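Local coordinates for protein lasso peptide isopeptidase AtxE2 (Asticcacaulis excentricus, PDB 5TXE) that hydrolyses the lasso peptides astexin-2 and astexin-3, opening the knotted substrates to expose their isopeptide bonds and converting them to linear peptides, at residues P36-E41 / S395-P400; E41-L46 / R441-G446; L369-L374 / D389-L394. The protein carries 1 engineered substitution. All coordinates share one frame; numbering follows the deposited sequence.

Contact 1: residues P36-E41 / S395-P400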
ATOM      1  N   PRO A  36       1.221 -29.152   6.169  1.00 43.44           N
ATOM      2  CA  PRO A  36       0.511 -28.734   4.978  1.00 47.63           C
ATOM      3  C   PRO A  36       1.122 -27.492   4.274  1.00 40.92           C
ATOM      4  O   PRO A  36       1.797 -26.664   4.876  1.00 38.35           O
ATOM      5  CB  PRO A  36      -0.914 -28.449   5.503  1.00 49.63           C
ATOM      6  CG  PRO A  36      -0.706 -28.057   6.922  1.00 51.54           C
ATOM      7  CD  PRO A  36       0.442 -28.910   7.399  1.00 46.01           C
ATOM      8  N   PRO A  37       0.878 -27.388   2.986  1.00 41.68           N
ATOM      9  CA  PRO A  37       1.434 -26.353   2.182  1.00 41.26           C
ATOM     10  C   PRO A  37       0.623 -25.030   2.370  1.00 37.01           C
ATOM     11  O   PRO A  37      -0.531 -25.064   2.778  1.00 32.70           O
ATOM     12  CB  PRO A  37       1.283 -26.952   0.792  1.00 47.43           C
ATOM     13  CG  PRO A  37      -0.051 -27.648   0.865  1.00 46.80           C
ATOM     14  CD  PRO A  37      -0.158 -28.156   2.264  1.00 45.26           C
ATOM     15  N   VAL A  38       1.244 -23.879   2.109  1.00 35.63           N
ATOM     16  CA  VAL A  38       0.522 -22.619   2.043  1.00 31.28           C
ATOM     17  C   VAL A  38      -0.078 -22.462   0.672  1.00 31.47           C
ATOM     18  O   VAL A  38       0.654 -22.316  -0.337  1.00 34.38           O
ATOM     19  CB  VAL A  38       1.434 -21.443   2.302  1.00 37.04           C
ATOM     20  CG1 VAL A  38       0.655 -20.138   2.213  1.00 38.84           C
ATOM     21  CG2 VAL A  38       2.024 -21.560   3.691  1.00 41.95           C
ATOM     22  N   THR A  39      -1.407 -22.556   0.633  1.00 32.18           N
ATOM     23  CA  THR A  39      -2.177 -22.489  -0.611  1.00 31.70           C
ATOM     24  C   THR A  39      -2.859 -21.137  -0.765  1.00 30.22           C
ATOM     25  O   THR A  39      -2.853 -20.313   0.162  1.00 28.83           O
ATOM     26  CB  THR A  39      -3.256 -23.542  -0.618  1.00 33.25           C
ATOM     27  OG1 THR A  39      -4.122 -23.282   0.468  1.00 29.25           O
ATOM     28  CG2 THR A  39      -2.642 -24.955  -0.479  1.00 37.67           C
ATOM     29  N   PRO A  40      -3.422 -20.872  -1.953  1.00 27.12           N
ATOM     30  CA  PRO A  40      -4.168 -19.601  -2.060  1.00 28.92           C
ATOM     31  C   PRO A  40      -5.306 -19.463  -1.039  1.00 25.51           C
ATOM     32  O   PRO A  40      -5.531 -18.396  -0.545  1.00 23.17           O
ATOM     33  CB  PRO A  40      -4.742 -19.656  -3.469  1.00 27.10           C
ATOM     34  CG  PRO A  40      -3.777 -20.531  -4.215  1.00 27.31           C
ATOM     35  CD  PRO A  40      -3.428 -21.602  -3.230  1.00 29.01           C
ATOM     36  N   GLU A  41      -5.957 -20.565  -0.700  1.00 28.74           N
ATOM     37  CA  GLU A  41      -7.034 -20.623   0.332  1.00 30.87           C
ATOM     38  C   GLU A  41      -6.509 -20.216   1.711  1.00 28.41           C
ATOM     39  O   GLU A  41      -7.179 -19.520   2.445  1.00 28.71           O
ATOM     40  CB  GLU A  41      -7.720 -22.033   0.346  1.00 33.92           C
ATOM     41  CG  GLU A  41      -8.670 -22.336  -0.867  1.00 39.10           C
ATOM     42  CD  GLU A  41      -7.949 -22.579  -2.235  1.00 54.58           C
ATOM     43  OE1 GLU A  41      -6.719 -22.978  -2.266  1.00 55.20           O
ATOM     44  OE2 GLU A  41      -8.599 -22.349  -3.324  1.00 58.64           O
ATOM     45  N   SER A 395       4.921 -21.668  11.035  1.00 69.33           N
ATOM     46  CA  SER A 395       5.765 -22.890  11.040  1.00 72.36           C
ATOM     47  C   SER A 395       4.903 -24.184  11.138  1.00 60.26           C
ATOM     48  O   SER A 395       5.411 -25.257  10.825  1.00 58.56           O
ATOM     49  CB  SER A 395       6.886 -22.855  12.099  1.00 74.80           C
ATOM     50  OG  SER A 395       6.361 -22.697  13.404  1.00 84.50           O
ATOM     51  N   ARG A 396       3.616 -24.079  11.522  1.00 55.79           N
ATOM     52  CA  ARG A 396       2.607 -25.143  11.191  1.00 61.74           C
ATOM     53  C   ARG A 396       2.520 -25.570   9.701  1.00 52.22           C
ATOM     54  O   ARG A 396       2.059 -26.651   9.395  1.00 51.81           O
ATOM     55  CB  ARG A 396       1.222 -24.695  11.613  1.00 73.26           C
ATOM     56  CG  ARG A 396       1.153 -24.625  13.118  1.00 94.78           C
ATOM     57  CD  ARG A 396      -0.224 -24.329  13.685  1.00105.77           C
ATOM     58  NE  ARG A 396      -0.084 -23.516  14.894  1.00107.99           N
ATOM     59  CZ  ARG A 396      -1.100 -22.932  15.512  1.00101.20           C
ATOM     60  NH1 ARG A 396      -2.333 -23.077  15.028  1.00105.89           N
ATOM     61  NH2 ARG A 396      -0.882 -22.200  16.602  1.00 90.64           N
ATOM     62  N   TYR A 397       2.972 -24.715   8.785  1.00 45.24           N
ATOM     63  CA  TYR A 397       2.858 -24.975   7.380  1.00 42.78           C
ATOM     64  C   TYR A 397       4.258 -25.267   6.887  1.00 41.58           C
ATOM     65  O   TYR A 397       5.202 -24.901   7.536  1.00 36.19           O
ATOM     66  CB  TYR A 397       2.240 -23.754   6.678  1.00 45.10           C
ATOM     67  CG  TYR A 397       0.754 -23.593   6.927  1.00 42.87           C
ATOM     68  CD1 TYR A 397      -0.188 -24.268   6.153  1.00 45.76           C
ATOM     69  CD2 TYR A 397       0.304 -22.768   7.911  1.00 47.78           C
ATOM     70  CE1 TYR A 397      -1.546 -24.137   6.400  1.00 46.25           C
ATOM     71  CE2 TYR A 397      -1.051 -22.613   8.163  1.00 50.33           C
ATOM     72  CZ  TYR A 397      -1.971 -23.299   7.417  1.00 45.75           C
ATOM     73  OH  TYR A 397      -3.312 -23.118   7.707  1.00 53.81           O
ATOM     74  N   ARG A 398       4.400 -25.953   5.762  1.00 44.23           N
ATOM     75  CA  ARG A 398       5.718 -26.133   5.165  1.00 48.56           C
ATOM     76  C   ARG A 398       6.016 -24.894   4.350  1.00 44.03           C
ATOM     77  O   ARG A 398       5.543 -24.738   3.220  1.00 48.45           O
ATOM     78  CB  ARG A 398       5.798 -27.406   4.302  1.00 60.25           C
ATOM     79  CG  ARG A 398       7.230 -27.939   4.122  1.00 68.65           C
ATOM     80  CD  ARG A 398       7.259 -29.474   3.962  1.00 81.61           C
ATOM     81  NE  ARG A 398       7.753 -30.080   2.696  1.00 84.43           N
ATOM     82  CZ  ARG A 398       9.030 -30.082   2.304  1.00 81.35           C
ATOM     83  NH1 ARG A 398       9.953 -29.415   3.006  1.00 78.65           N
ATOM     84  NH2 ARG A 398       9.379 -30.710   1.184  1.00 72.80           N
ATOM     85  N   LEU A 399       6.823 -24.032   4.932  1.00 39.63           N
ATOM     86  CA  LEU A 399       7.137 -22.774   4.362  1.00 40.90           C
ATOM     87  C   LEU A 399       8.238 -22.869   3.313  1.00 43.08           C
ATOM     88  O   LEU A 399       9.170 -23.596   3.464  1.00 43.35           O
ATOM     89  CB  LEU A 399       7.552 -21.801   5.432  1.00 42.43           C
ATOM     90  CG  LEU A 399       6.487 -21.448   6.442  1.00 41.86           C
ATOM     91  CD1 LEU A 399       7.083 -20.467   7.437  1.00 43.32           C
ATOM     92  CD2 LEU A 399       5.276 -20.807   5.820  1.00 44.73           C
ATOM     93  N   PRO A 400       8.099 -22.117   2.214  1.00 45.71           N
ATOM     94  CA  PRO A 400       9.175 -21.905   1.266  1.00 45.88           C
ATOM     95  C   PRO A 400      10.384 -21.334   1.955  1.00 44.53           C
ATOM     96  O   PRO A 400      10.284 -20.758   3.060  1.00 40.55           O
ATOM     97  CB  PRO A 400       8.617 -20.824   0.329  1.00 48.14           C
ATOM     98  CG  PRO A 400       7.156 -21.017   0.375  1.00 50.53           C
ATOM     99  CD  PRO A 400       6.859 -21.441   1.795  1.00 47.43           C
TER
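Val-38 lays its CG2 methyl across the root of Tyr-397, 3.7 Å from CB, and the same methyl lies 4.0 Å from CD2 of Leu-399. With CG1 anti to the backbone N (chi1 179°), CG2 is the branch left beside that N, and it meets the phenol ring obliquely. Tyr-397 has CG anti to its carbonyl carbon, and its side chain crosses those of Val-38 and Pro-36 at about a right angle. Pro-36 touches one corner of the ring, CG standing 3.9 Å from Tyr-397 CD1, while Pro-36 CD rests on the carbonyl of Arg-396.

The polar anchor is Pro-36 O, which accepts a nearly straight hydrogen bond from Arg-398 N (2.8 Å, 160° at the hydrogen). The donor stands above the carbonyl plane. The oxygen also receives a CA-H...O contact from Tyr-397 CA at 3.2 Å and lies at the edge of the tyrosine ring. Arg-398 bends at chi2 and chi3, carrying its guanidinium off from the N-terminal arm. Farther along, Thr-39 OG1 caps the N-terminus of helix 40-44 through a weak bond to Val-42 N.

An extended N-terminal arm thus lies against the loop that runs from the last propeller blade into the hydrolase sheet, consistent with the two-domain prolyl oligopeptidase family, in which the chain ahead of the propeller packs with the hydrolase domain.

Contact 2: residues E41-L46 / R441-G446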
ATOM      1  N   GLU A  41      -5.957 -20.565  -0.700  1.00 28.74           N
ATOM      2  CA  GLU A  41      -7.034 -20.623   0.332  1.00 30.87           C
ATOM      3  C   GLU A  41      -6.509 -20.216   1.711  1.00 28.41           C
ATOM      4  O   GLU A  41      -7.179 -19.520   2.445  1.00 28.71           O
ATOM      5  CB  GLU A  41      -7.720 -22.033   0.346  1.00 33.92           C
ATOM      6  CG  GLU A  41      -8.670 -22.336  -0.867  1.00 39.10           C
ATOM      7  CD  GLU A  41      -7.949 -22.579  -2.235  1.00 54.58           C
ATOM      8  OE1 GLU A  41      -6.719 -22.978  -2.266  1.00 55.20           O
ATOM      9  OE2 GLU A  41      -8.599 -22.349  -3.324  1.00 58.64           O
ATOM     10  N   VAL A  42      -5.280 -20.610   2.032  1.00 28.01           N
ATOM     11  CA  VAL A  42      -4.670 -20.230   3.294  1.00 27.05           C
ATOM     12  C   VAL A  42      -4.285 -18.749   3.259  1.00 25.34           C
ATOM     13  O   VAL A  42      -4.590 -18.008   4.177  1.00 23.93           O
ATOM     14  CB  VAL A  42      -3.431 -21.123   3.615  1.00 30.94           C
ATOM     15  CG1 VAL A  42      -2.753 -20.696   4.919  1.00 31.56           C
ATOM     16  CG2 VAL A  42      -3.861 -22.586   3.727  1.00 34.27           C
ATOM     17  N   LEU A  43      -3.643 -18.321   2.171  1.00 23.63           N
ATOM     18  CA  LEU A  43      -3.128 -16.956   2.080  1.00 22.99           C
ATOM     19  C   LEU A  43      -4.237 -15.911   2.148  1.00 25.06           C
ATOM     20  O   LEU A  43      -4.139 -14.914   2.858  1.00 22.07           O
ATOM     21  CB  LEU A  43      -2.354 -16.793   0.781  1.00 23.83           C
ATOM     22  CG  LEU A  43      -1.757 -15.425   0.512  1.00 24.62           C
ATOM     23  CD1 LEU A  43      -0.746 -15.098   1.611  1.00 25.24           C
ATOM     24  CD2 LEU A  43      -1.093 -15.364  -0.863  1.00 23.54           C
ATOM     25  N   VAL A  44      -5.313 -16.126   1.405  1.00 24.48           N
ATOM     26  CA  VAL A  44      -6.349 -15.121   1.375  1.00 24.27           C
ATOM     27  C   VAL A  44      -7.009 -14.971   2.748  1.00 24.83           C
ATOM     28  O   VAL A  44      -7.510 -13.894   3.077  1.00 25.03           O
ATOM     29  CB  VAL A  44      -7.394 -15.393   0.269  1.00 27.36           C
ATOM     30  CG1 VAL A  44      -8.283 -16.573   0.618  1.00 28.73           C
ATOM     31  CG2 VAL A  44      -8.323 -14.192   0.095  1.00 31.79           C
ATOM     32  N   ARG A  45      -6.976 -16.016   3.574  1.00 24.63           N
ATOM     33  CA  ARG A  45      -7.569 -15.926   4.902  1.00 28.08           C
ATOM     34  C   ARG A  45      -6.630 -15.419   6.007  1.00 28.19           C
ATOM     35  O   ARG A  45      -7.047 -15.340   7.151  1.00 25.95           O
ATOM     36  CB  ARG A  45      -8.082 -17.300   5.302  1.00 31.80           C
ATOM     37  CG  ARG A  45      -9.274 -17.798   4.495  1.00 33.79           C
ATOM     38  CD  ARG A  45      -9.626 -19.217   4.921  1.00 31.57           C
ATOM     39  NE  ARG A  45     -10.918 -19.644   4.420  1.00 32.10           N
ATOM     40  CZ  ARG A  45     -11.120 -20.145   3.224  1.00 35.72           C
ATOM     41  NH1 ARG A  45     -10.119 -20.268   2.364  1.00 38.57           N
ATOM     42  NH2 ARG A  45     -12.332 -20.534   2.881  1.00 38.31           N
ATOM     43  N   LEU A  46      -5.365 -15.144   5.706  1.00 27.86           N
ATOM     44  CA  LEU A  46      -4.442 -14.590   6.771  1.00 27.25           C
ATOM     45  C   LEU A  46      -4.882 -13.204   7.148  1.00 26.98           C
ATOM     46  O   LEU A  46      -4.983 -12.313   6.285  1.00 27.81           O
ATOM     47  CB  LEU A  46      -2.996 -14.586   6.305  1.00 27.41           C
ATOM     48  CG  LEU A  46      -2.372 -15.976   6.085  1.00 29.94           C
ATOM     49  CD1 LEU A  46      -0.978 -15.908   5.479  1.00 31.76           C
ATOM     50  CD2 LEU A  46      -2.308 -16.754   7.386  1.00 32.04           C
ATOM     51  N   ARG A 441       9.453  -5.350   1.569  1.00 33.78           N
ATOM     52  CA  ARG A 441       9.988  -5.097   2.907  1.00 35.21           C
ATOM     53  C   ARG A 441       9.410  -5.983   3.959  1.00 36.15           C
ATOM     54  O   ARG A 441      10.074  -6.242   4.970  1.00 38.93           O
ATOM     55  CB  ARG A 441       9.799  -3.645   3.342  1.00 38.14           C
ATOM     56  CG  ARG A 441      10.462  -2.655   2.401  1.00 43.98           C
ATOM     57  CD  ARG A 441      10.603  -1.263   3.064  1.00 43.79           C
ATOM     58  NE  ARG A 441      11.587  -0.448   2.376  1.00 40.17           N
ATOM     59  CZ  ARG A 441      12.848  -0.277   2.767  1.00 41.56           C
ATOM     60  NH1 ARG A 441      13.352  -0.861   3.856  1.00 39.61           N
ATOM     61  NH2 ARG A 441      13.614   0.516   2.045  1.00 42.06           N
ATOM     62  N   GLY A 442       8.172  -6.424   3.749  1.00 31.84           N
ATOM     63  CA  GLY A 442       7.351  -6.973   4.823  1.00 28.62           C
ATOM     64  C   GLY A 442       7.007  -8.385   4.472  1.00 27.72           C
ATOM     65  O   GLY A 442       7.814  -9.089   3.856  1.00 27.40           O
ATOM     66  N   PHE A 443       5.804  -8.789   4.877  1.00 26.26           N
ATOM     67  CA  PHE A 443       5.360 -10.154   4.703  1.00 27.66           C
ATOM     68  C   PHE A 443       5.167 -10.448   3.209  1.00 25.42           C
ATOM     69  O   PHE A 443       4.646  -9.633   2.491  1.00 25.29           O
ATOM     70  CB  PHE A 443       4.097 -10.389   5.517  1.00 27.70           C
ATOM     71  CG  PHE A 443       3.473 -11.693   5.272  1.00 29.32           C
ATOM     72  CD1 PHE A 443       4.200 -12.874   5.453  1.00 31.48           C
ATOM     73  CD2 PHE A 443       2.126 -11.770   4.804  1.00 30.08           C
ATOM     74  CE1 PHE A 443       3.617 -14.127   5.159  1.00 30.18           C
ATOM     75  CE2 PHE A 443       1.535 -13.015   4.533  1.00 31.80           C
ATOM     76  CZ  PHE A 443       2.280 -14.199   4.711  1.00 30.39           C
ATOM     77  N   LEU A 444       5.667 -11.573   2.753  1.00 24.79           N
ATOM     78  CA  LEU A 444       5.492 -11.987   1.351  1.00 26.83           C
ATOM     79  C   LEU A 444       4.078 -12.482   1.144  1.00 27.78           C
ATOM     80  O   LEU A 444       3.786 -13.642   1.413  1.00 29.44           O
ATOM     81  CB  LEU A 444       6.480 -13.084   1.031  1.00 26.75           C
ATOM     82  CG  LEU A 444       7.962 -12.634   1.129  1.00 31.67           C
ATOM     83  CD1 LEU A 444       8.871 -13.821   0.902  1.00 33.34           C
ATOM     84  CD2 LEU A 444       8.331 -11.533   0.180  1.00 33.63           C
ATOM     85  N   ARG A 445       3.178 -11.580   0.742  1.00 27.87           N
ATOM     86  CA  ARG A 445       1.752 -11.897   0.627  1.00 25.49           C
ATOM     87  C   ARG A 445       1.435 -11.910  -0.876  1.00 26.46           C
ATOM     88  O   ARG A 445       1.585 -12.969  -1.504  1.00 25.60           O
ATOM     89  CB  ARG A 445       0.941 -10.896   1.432  1.00 26.35           C
ATOM     90  CG  ARG A 445      -0.563 -11.070   1.469  1.00 27.52           C
ATOM     91  CD  ARG A 445      -1.378 -10.070   2.287  1.00 28.68           C
ATOM     92  NE  ARG A 445      -1.257 -10.181   3.714  1.00 33.49           N
ATOM     93  CZ  ARG A 445      -2.092 -10.857   4.474  1.00 33.57           C
ATOM     94  NH1 ARG A 445      -3.058 -11.589   3.957  1.00 34.42           N
ATOM     95  NH2 ARG A 445      -1.894 -10.840   5.755  1.00 37.50           N
ATOM     96  N   GLY A 446       1.080 -10.768  -1.464  1.00 24.21           N
ATOM     97  CA  GLY A 446       0.693 -10.738  -2.893  1.00 25.62           C
ATOM     98  C   GLY A 446       1.402  -9.661  -3.686  1.00 23.00           C
ATOM     99  O   GLY A 446       1.000  -9.313  -4.804  1.00 22.78           O
TER
HETATM  100  O   HOH W   1      -4.149 -12.008   1.195  1.00 30.56           O
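Arg-445 starts out fully extended, chi1 and chi2 both close to 180°, then bends at chi3 (-71°), which swings its guanidinium to the backbone carbonyl of Leu-46. There NH1 donates to Leu-46 O (3.1 Å, 154° at the hydrogen). The oxygen lies near the guanidinium plane, but the donor sits above the carbonyl plane; NH2 adds a weak bond to the same oxygen. A water in the plane of the guanidinium accepts from NH1 and gives a weak bond to Leu-43 O.

Phe-443, with CG anti to its backbone N, lays its edge atom CE2 over one face of the Arg-445 guanidinium, 3.9 Å from the plane and offset toward the rim. Leu-46, CG anti to its carbonyl carbon, crosses the phenyl ring at about a right angle and touches CZ with CD1 at 3.8 Å. Leu-43, with CG anti to N, forks against segment 441-446, CD1 4.0 Å from Arg-445 CG and CD2 3.6 Å from Arg-445 O.

Around this buried junction, Leu-43 also packs on Tyr-650 of helix 643-662, Phe-443 touches Leu-455 of helix 454-459, and Phe-443 N is bonded to Glu-366 of strand 360-367.

Contact 3: residues L369-L374 / D389-L394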
ATOM      1  N   LEU A 369       8.334 -13.943   6.355  1.00 28.32           N
ATOM      2  CA  LEU A 369       7.503 -15.093   6.694  1.00 30.92           C
ATOM      3  C   LEU A 369       6.679 -14.864   7.926  1.00 27.33           C
ATOM      4  O   LEU A 369       6.117 -15.802   8.456  1.00 27.70           O
ATOM      5  CB  LEU A 369       8.341 -16.351   6.863  1.00 33.72           C
ATOM      6  CG  LEU A 369       9.002 -16.815   5.569  1.00 37.85           C
ATOM      7  CD1 LEU A 369       9.871 -18.052   5.835  1.00 41.99           C
ATOM      8  CD2 LEU A 369       7.996 -17.149   4.487  1.00 40.66           C
ATOM      9  N   GLN A 370       6.492 -13.609   8.295  1.00 27.87           N
ATOM     10  CA  GLN A 370       5.676 -13.239   9.454  1.00 28.98           C
ATOM     11  C   GLN A 370       4.665 -12.194   9.055  1.00 28.69           C
ATOM     12  O   GLN A 370       5.012 -11.058   8.831  1.00 29.34           O
ATOM     13  CB  GLN A 370       6.590 -12.618  10.542  1.00 33.07           C
ATOM     14  CG  GLN A 370       5.872 -12.005  11.731  1.00 31.71           C
ATOM     15  CD  GLN A 370       5.124 -13.074  12.480  1.00 34.60           C
ATOM     16  OE1 GLN A 370       5.754 -13.930  13.049  1.00 33.93           O
ATOM     17  NE2 GLN A 370       3.775 -13.084  12.408  1.00 35.71           N
ATOM     18  N   PRO A 371       3.395 -12.558   8.974  1.00 31.68           N
ATOM     19  CA  PRO A 371       2.361 -11.563   8.705  1.00 31.40           C
ATOM     20  C   PRO A 371       2.229 -10.601   9.855  1.00 30.46           C
ATOM     21  O   PRO A 371       2.706 -10.859  10.943  1.00 30.14           O
ATOM     22  CB  PRO A 371       1.053 -12.355   8.562  1.00 30.82           C
ATOM     23  CG  PRO A 371       1.404 -13.777   8.772  1.00 34.77           C
ATOM     24  CD  PRO A 371       2.878 -13.935   9.027  1.00 35.20           C
ATOM     25  N   ARG A 372       1.536  -9.519   9.611  1.00 24.91           N
ATOM     26  CA  ARG A 372       1.460  -8.490  10.559  1.00 30.34           C
ATOM     27  C   ARG A 372       0.907  -8.962  11.927  1.00 32.94           C
ATOM     28  O   ARG A 372      -0.161  -9.596  12.028  1.00 34.72           O
ATOM     29  CB  ARG A 372       0.632  -7.333  10.007  1.00 31.53           C
ATOM     30  CG  ARG A 372       0.983  -6.004  10.596  1.00 32.62           C
ATOM     31  CD  ARG A 372       0.270  -4.865   9.873  1.00 29.80           C
ATOM     32  NE  ARG A 372       0.818  -4.715   8.539  1.00 28.29           N
ATOM     33  CZ  ARG A 372       0.170  -4.145   7.536  1.00 31.32           C
ATOM     34  NH1 ARG A 372      -1.052  -3.647   7.704  1.00 32.14           N
ATOM     35  NH2 ARG A 372       0.747  -4.033   6.354  1.00 33.13           N
ATOM     36  N   ARG A 373       1.649  -8.598  12.973  1.00 28.88           N
ATOM     37  CA  ARG A 373       1.281  -8.888  14.326  1.00 30.15           C
ATOM     38  C   ARG A 373       1.739  -7.756  15.217  1.00 33.24           C
ATOM     39  O   ARG A 373       2.458  -6.839  14.770  1.00 31.28           O
ATOM     40  CB  ARG A 373       1.991 -10.161  14.738  1.00 29.95           C
ATOM     41  CG  ARG A 373       3.472 -10.004  14.707  1.00 31.11           C
ATOM     42  CD  ARG A 373       4.195 -11.117  15.402  1.00 30.89           C
ATOM     43  NE  ARG A 373       5.613 -10.926  15.209  1.00 31.10           N
ATOM     44  CZ  ARG A 373       6.592 -11.730  15.666  1.00 33.31           C
ATOM     45  NH1 ARG A 373       6.349 -12.834  16.369  1.00 34.05           N
ATOM     46  NH2 ARG A 373       7.844 -11.418  15.389  1.00 30.13           N
ATOM     47  N   LEU A 374       1.310  -7.810  16.462  1.00 32.62           N
ATOM     48  CA  LEU A 374       1.791  -6.871  17.465  1.00 35.59           C
ATOM     49  C   LEU A 374       2.938  -7.486  18.280  1.00 33.47           C
ATOM     50  O   LEU A 374       2.930  -8.659  18.602  1.00 32.70           O
ATOM     51  CB  LEU A 374       0.687  -6.458  18.402  1.00 36.83           C
ATOM     52  CG  LEU A 374      -0.271  -5.316  18.062  1.00 40.42           C
ATOM     53  CD1 LEU A 374      -0.265  -4.917  16.616  1.00 38.46           C
ATOM     54  CD2 LEU A 374      -1.646  -5.631  18.567  1.00 40.83           C
ATOM     55  N   ASP A 389      -0.669 -12.151  17.895  1.00 36.79           N
ATOM     56  CA  ASP A 389      -0.603 -12.571  16.508  1.00 34.33           C
ATOM     57  C   ASP A 389      -1.978 -13.070  16.105  1.00 36.65           C
ATOM     58  O   ASP A 389      -2.416 -14.083  16.622  1.00 35.50           O
ATOM     59  CB  ASP A 389       0.440 -13.633  16.296  1.00 33.01           C
ATOM     60  CG  ASP A 389       0.733 -13.879  14.790  1.00 35.33           C
ATOM     61  OD1 ASP A 389      -0.130 -13.517  13.936  1.00 38.54           O
ATOM     62  OD2 ASP A 389       1.814 -14.435  14.467  1.00 31.50           O
ATOM     63  N   PRO A 390      -2.675 -12.343  15.192  1.00 36.81           N
ATOM     64  CA  PRO A 390      -4.016 -12.750  14.834  1.00 35.04           C
ATOM     65  C   PRO A 390      -3.972 -13.977  13.952  1.00 33.30           C
ATOM     66  O   PRO A 390      -5.018 -14.501  13.650  1.00 38.08           O
ATOM     67  CB  PRO A 390      -4.570 -11.529  14.064  1.00 34.18           C
ATOM     68  CG  PRO A 390      -3.377 -10.926  13.436  1.00 35.48           C
ATOM     69  CD  PRO A 390      -2.230 -11.185  14.389  1.00 38.11           C
ATOM     70  N   ASN A 391      -2.806 -14.416  13.490  1.00 29.45           N
ATOM     71  CA  ASN A 391      -2.733 -15.667  12.775  1.00 31.40           C
ATOM     72  C   ASN A 391      -2.096 -16.837  13.617  1.00 41.87           C
ATOM     73  O   ASN A 391      -1.424 -16.592  14.579  1.00 46.01           O
ATOM     74  CB  ASN A 391      -2.000 -15.415  11.465  1.00 31.16           C
ATOM     75  CG  ASN A 391      -2.825 -14.554  10.506  1.00 31.03           C
ATOM     76  OD1 ASN A 391      -3.926 -14.943  10.098  1.00 28.01           O
ATOM     77  ND2 ASN A 391      -2.324 -13.382  10.171  1.00 28.49           N
ATOM     78  N   PRO A 392      -2.365 -18.119  13.273  1.00 58.94           N
ATOM     79  CA  PRO A 392      -1.522 -19.109  13.976  1.00 56.69           C
ATOM     80  C   PRO A 392      -0.133 -18.909  13.485  1.00 62.39           C
ATOM     81  O   PRO A 392       0.078 -18.158  12.505  1.00 53.51           O
ATOM     82  CB  PRO A 392      -2.018 -20.458  13.464  1.00 50.62           C
ATOM     83  CG  PRO A 392      -2.728 -20.178  12.175  1.00 56.26           C
ATOM     84  CD  PRO A 392      -3.303 -18.770  12.314  1.00 56.41           C
ATOM     85  N   ASP A 393       0.785 -19.574  14.170  1.00 65.73           N
ATOM     86  CA  ASP A 393       2.187 -19.684  13.758  1.00 73.50           C
ATOM     87  C   ASP A 393       2.316 -20.404  12.381  1.00 70.56           C
ATOM     88  O   ASP A 393       1.902 -21.543  12.181  1.00 64.25           O
ATOM     89  CB  ASP A 393       2.963 -20.456  14.849  1.00 82.10           C
ATOM     90  CG  ASP A 393       4.469 -20.203  14.823  1.00 89.12           C
ATOM     91  OD1 ASP A 393       5.081 -20.087  13.740  1.00 90.54           O
ATOM     92  OD2 ASP A 393       5.051 -20.142  15.921  1.00 88.81           O
ATOM     93  N   LEU A 394       2.945 -19.748  11.435  1.00 73.11           N
ATOM     94  CA  LEU A 394       3.055 -20.332  10.120  1.00 75.31           C
ATOM     95  C   LEU A 394       4.094 -21.443  10.007  1.00 74.45           C
ATOM     96  O   LEU A 394       4.172 -22.084   8.946  1.00 71.19           O
ATOM     97  CB  LEU A 394       3.379 -19.237   9.097  1.00 78.35           C
ATOM     98  CG  LEU A 394       2.251 -18.265   8.831  1.00 68.35           C
ATOM     99  CD1 LEU A 394       2.725 -17.272   7.798  1.00 65.13           C
ATOM    100  CD2 LEU A 394       1.041 -19.031   8.342  1.00 70.49           C
TER
HETATM  101  O   HOH W   2       0.029 -12.518  11.635  1.00 37.18           O
HETATM  102  O   HOH W   3       3.858 -14.198  16.886  1.00 35.13           O
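Gln-370 leaves its backbone with CG anti to N and then bends at chi2 (64°), while Asp-389 also holds CG anti to N (chi1 -168°), so amide and carboxylate meet tip to tip with their planes 64° apart. Gln-370 NE2 donates to Asp-389 OD2 at 3.1 Å, coming from above the carboxylate plane. The rotation of the amide is fixed by its other bond, a nearly straight one from NE2 to an in-plane lone pair of Pro-371 O (2.9 Å). Its OE1 lies over the centre of the Arg-373 guanidinium, 3.4 Å above the plane.

Each carboxylate oxygen has two donors. Asp-389 OD1 takes Asn-391 N (2.9 Å), which closes an Asx turn, and a water at 2.5 Å that also bonds Arg-372 O and Asn-391 ND2. OD2 shares a second water with NH1 of Arg-373, a residue whose NE is hydrogen-bonded to Gln-365. An alanine at Asp-389 would remove all four acceptor bonds and would probably loosen both the turn and the fixed rotation of the Gln-370 amide.

Packing flanks these bonds. Leu-394 CD1 meets Pro-371 CD end to end at 3.6 Å, and Pro-390 CD rests against the carbonyl oxygen of Arg-372 at 3.5 Å. Asn-391 turns OD1 to Ala-47 N.

The contact sits at the end of a four-stranded antiparallel propeller blade, where the chain enters strand 373-378 and leaves strand 384-388; Pro-390 touches Val-74 of strand 69-78, and Arg-372 bonds Ile-49 O and forms a salt bridge with Glu-366 of strand 360-367.

The three contacts adjoin one another, contact 2 lying about 11 Å from contact 1 and 10 Å from contact 3, centre to centre. Helix 40-44 joins contacts 1 and 2, where Tyr-397 CZ packs 3.7 Å from Val-42 CG1. Phe-443 and Leu-46 both bridge contact 2 to contact 3, Phe-443 CG lying 3.6 Å from Pro-371 CA and Leu-46 CA approaching Asn-391 OD1 at 3.4 Å. The chain passes directly from 389-394 into 395-400, and Leu-399 CG folds back to 3.5 Å from Leu-394 O. All three lie away from the catalytic and substrate-binding residues and connect the N-terminal segment, propeller and hydrolase domain.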